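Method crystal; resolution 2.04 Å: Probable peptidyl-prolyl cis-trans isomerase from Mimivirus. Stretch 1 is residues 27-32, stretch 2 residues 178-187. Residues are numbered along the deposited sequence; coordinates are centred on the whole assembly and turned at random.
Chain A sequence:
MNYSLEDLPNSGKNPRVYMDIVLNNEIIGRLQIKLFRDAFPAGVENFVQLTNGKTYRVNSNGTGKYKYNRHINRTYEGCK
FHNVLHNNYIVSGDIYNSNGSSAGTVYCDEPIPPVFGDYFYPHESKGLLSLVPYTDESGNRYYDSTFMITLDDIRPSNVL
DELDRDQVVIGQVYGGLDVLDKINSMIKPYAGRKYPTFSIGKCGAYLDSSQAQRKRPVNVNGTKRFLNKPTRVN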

# COMPACT_ATOMS: atom_id res chain seq x y z
N ILE A 27 -16.95 -12.82 14.66
CA ILE A 27 -18.00 -11.87 14.24
C ILE A 27 -18.09 -10.71 15.24
O ILE A 27 -18.35 -10.91 16.43
CB ILE A 27 -19.39 -12.55 14.14
CG1 ILE A 27 -19.32 -13.74 13.20
CG2 ILE A 27 -20.47 -11.52 13.74
CD1 ILE A 27 -20.51 -14.62 13.22
N ILE A 28 -17.86 -9.50 14.75
CA ILE A 28 -18.03 -8.32 15.59
C ILE A 28 -19.44 -7.63 15.52
O ILE A 28 -19.76 -6.79 16.33
CB ILE A 28 -16.91 -7.31 15.39
CG1 ILE A 28 -16.95 -6.71 14.00
CG2 ILE A 28 -15.53 -7.97 15.68
CD1 ILE A 28 -15.82 -5.72 13.77
N GLY A 29 -20.27 -8.02 14.56
CA GLY A 29 -21.59 -7.45 14.46
C GLY A 29 -22.17 -7.75 13.11
O GLY A 29 -21.47 -8.30 12.25
N ARG A 30 -23.45 -7.44 12.93
CA ARG A 30 -24.15 -7.67 11.65
C ARG A 30 -24.75 -6.37 11.09
O ARG A 30 -25.40 -5.63 11.80
CB ARG A 30 -25.25 -8.74 11.83
CG ARG A 30 -26.11 -9.02 10.60
CD ARG A 30 -26.92 -10.29 10.79
NE ARG A 30 -26.07 -11.48 10.62
CZ ARG A 30 -26.51 -12.68 10.23
NH1 ARG A 30 -27.80 -12.89 9.98
NH2 ARG A 30 -25.67 -13.69 10.10
N LEU A 31 -24.52 -6.12 9.79
CA LEU A 31 -25.19 -5.01 9.10
C LEU A 31 -26.44 -5.52 8.43
O LEU A 31 -26.43 -6.61 7.88
CB LEU A 31 -24.25 -4.39 8.06
CG LEU A 31 -22.89 -3.86 8.55
CD1 LEU A 31 -22.13 -3.31 7.30
CD2 LEU A 31 -23.03 -2.79 9.63
N GLN A 32 -27.52 -4.76 8.51
CA GLN A 32 -28.78 -5.06 7.85
C GLN A 32 -29.02 -3.89 6.94
O GLN A 32 -29.01 -2.75 7.38
CB GLN A 32 -29.89 -5.12 8.89
CG GLN A 32 -29.79 -6.35 9.87
CD GLN A 32 -30.90 -6.29 10.87
OE1 GLN A 32 -30.91 -5.40 11.71
NE2 GLN A 32 -31.86 -7.20 10.78
N ASP A 178 -24.24 0.74 14.97
CA ASP A 178 -23.28 0.54 16.09
C ASP A 178 -22.08 -0.32 15.73
O ASP A 178 -21.04 -0.25 16.39
CB ASP A 178 -23.95 -0.01 17.38
CG ASP A 178 -25.04 -1.08 17.11
OD1 ASP A 178 -25.30 -1.45 15.96
OD2 ASP A 178 -25.68 -1.53 18.10
N VAL A 179 -22.23 -1.14 14.69
CA VAL A 179 -21.12 -1.98 14.18
C VAL A 179 -20.18 -1.09 13.37
O VAL A 179 -18.95 -1.16 13.49
CB VAL A 179 -21.66 -3.17 13.35
CG1 VAL A 179 -20.51 -4.05 12.83
CG2 VAL A 179 -22.61 -3.96 14.21
N LEU A 180 -20.77 -0.22 12.57
CA LEU A 180 -20.01 0.84 11.90
C LEU A 180 -19.21 1.70 12.88
O LEU A 180 -18.08 2.03 12.60
CB LEU A 180 -20.90 1.73 11.02
CG LEU A 180 -21.64 1.04 9.86
CD1 LEU A 180 -22.38 2.10 9.03
CD2 LEU A 180 -20.73 0.19 8.95
N ASP A 181 -19.81 2.08 14.00
CA ASP A 181 -19.09 2.80 15.05
C ASP A 181 -17.86 2.03 15.59
O ASP A 181 -16.82 2.62 15.79
CB ASP A 181 -20.02 3.13 16.22
CG ASP A 181 -21.15 4.07 15.84
OD1 ASP A 181 -21.00 4.89 14.91
OD2 ASP A 181 -22.22 3.96 16.47
N LYS A 182 -18.01 0.74 15.85
CA LYS A 182 -16.91 -0.12 16.32
C LYS A 182 -15.74 -0.12 15.30
O LYS A 182 -14.58 0.06 15.68
CB LYS A 182 -17.40 -1.54 16.55
CG LYS A 182 -18.28 -1.71 17.82
CD LYS A 182 -18.70 -3.17 18.02
CE LYS A 182 -19.55 -3.27 19.30
NZ LYS A 182 -19.92 -4.72 19.57
N ILE A 183 -16.08 -0.33 14.03
CA ILE A 183 -15.10 -0.27 12.93
C ILE A 183 -14.37 1.07 12.93
O ILE A 183 -13.13 1.11 12.95
CB ILE A 183 -15.78 -0.53 11.53
CG1 ILE A 183 -16.28 -1.99 11.45
CG2 ILE A 183 -14.78 -0.24 10.41
CD1 ILE A 183 -17.31 -2.24 10.31
N ASN A 184 -15.14 2.16 12.93
CA ASN A 184 -14.59 3.51 12.93
C ASN A 184 -13.66 3.81 14.10
O ASN A 184 -12.60 4.47 13.92
CB ASN A 184 -15.71 4.56 12.88
CG ASN A 184 -15.21 5.86 12.41
OD1 ASN A 184 -14.57 5.94 11.37
ND2 ASN A 184 -15.47 6.93 13.19
N SER A 185 -14.06 3.38 15.30
CA SER A 185 -13.16 3.51 16.45
C SER A 185 -11.84 2.78 16.22
O SER A 185 -10.80 3.31 16.51
CB SER A 185 -13.81 3.01 17.72
OG SER A 185 -14.79 3.96 18.11
N MET A 186 -11.90 1.55 15.72
CA MET A 186 -10.70 0.75 15.54
C MET A 186 -9.77 1.25 14.44
O MET A 186 -8.61 0.82 14.39
CB MET A 186 -11.04 -0.69 15.30
CG MET A 186 -11.66 -1.31 16.52
SD MET A 186 -11.89 -3.04 16.24
CE MET A 186 -13.52 -3.02 15.55
N ILE A 187 -10.26 2.13 13.57
CA ILE A 187 -9.45 2.69 12.51
C ILE A 187 -9.01 4.14 12.76
O ILE A 187 -8.51 4.78 11.86
CB ILE A 187 -10.03 2.48 11.07
CG1 ILE A 187 -11.32 3.30 10.84
CG2 ILE A 187 -10.21 0.96 10.77
CD1 ILE A 187 -11.92 3.13 9.40
O HOH W 1 -21.76 -5.90 17.66

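The helix that runs into stretch 2 packs across the strand 27-32, the two axes approaching to 8.1 Å with their N-to-C directions 133° apart. No direct hydrogen bond joins the stretches; 339 Å² of surface, summed over both sides, is buried mainly by apolar contact, with one bridging water.

Asp 178 makes no contact with the strand. It does contribute to the helix that presents its neighbours, since Lys 182 N donates to Asp 178 O at 3.2 Å.

Val 179 lies where the backbones come closest: its CA is 5.5 Å from Gly 29 CA. Its CA-to-CB bond points toward the strand, and with chi1 at 180° (t) its CG2 sits 3.6 Å from Gly 29 CA and 3.8 Å from Arg 30 N. The absence of a side chain at Gly 29 makes this possible, because an ideal CB there would fall 2.3 Å from Val 179 CG2. The Gly 29 backbone, at phi/psi 164/171, independently calls for glycine: a CB would also jam against the carbonyl oxygen of Ile 28. Val 179 CB further meets Leu 31 CD2 at 4.0 Å.

Leu 180 leaves its backbone sideways to the strand, but its end comes nearer, bringing CD2 within 3.8 Å of Leu 31 CD2. Leu 31 does likewise from the strand, its CA-to-CB bond sideways and its m,t side chain reaching in. Two buried leucines thus meet through their methyl tips. Asp 181, one position on, is out of reach.

The CA-to-CB bond of Lys 182 points toward the strand, and the chain beyond is extended, m at chi1 and t thereafter. Its NZ lies 3.8 Å from Ile 28 O, too far for a direct hydrogen bond, and water 1 spans the gap: it donates to Ile 28 O at 2.6 Å and accepts from Lys 182 NZ at 2.9 Å. A long side chain with a charged end suits this partly exposed position, where the ammonium group can reach a backbone carbonyl through a water.

Ile 183 begins sideways, yet its CG1 comes within 4.4 Å of Ile 28 CD1. Asn 184 and Ser 185 are out of reach.

The CA-to-CB bond of Met 186 again points toward the strand, and its CE meets Ile 28 CD1 at 4.0 Å. Ile 28, buried and with its CA-to-CB bond toward the helix and its side chain p,t, therefore contacts Ile 183 and Met 186 through the same terminal methyl. It has 86 Å² covered by the helix stretch, the largest such area of any residue here; Val 179 follows with 77 Å². Ile 187 makes no contact with the strand.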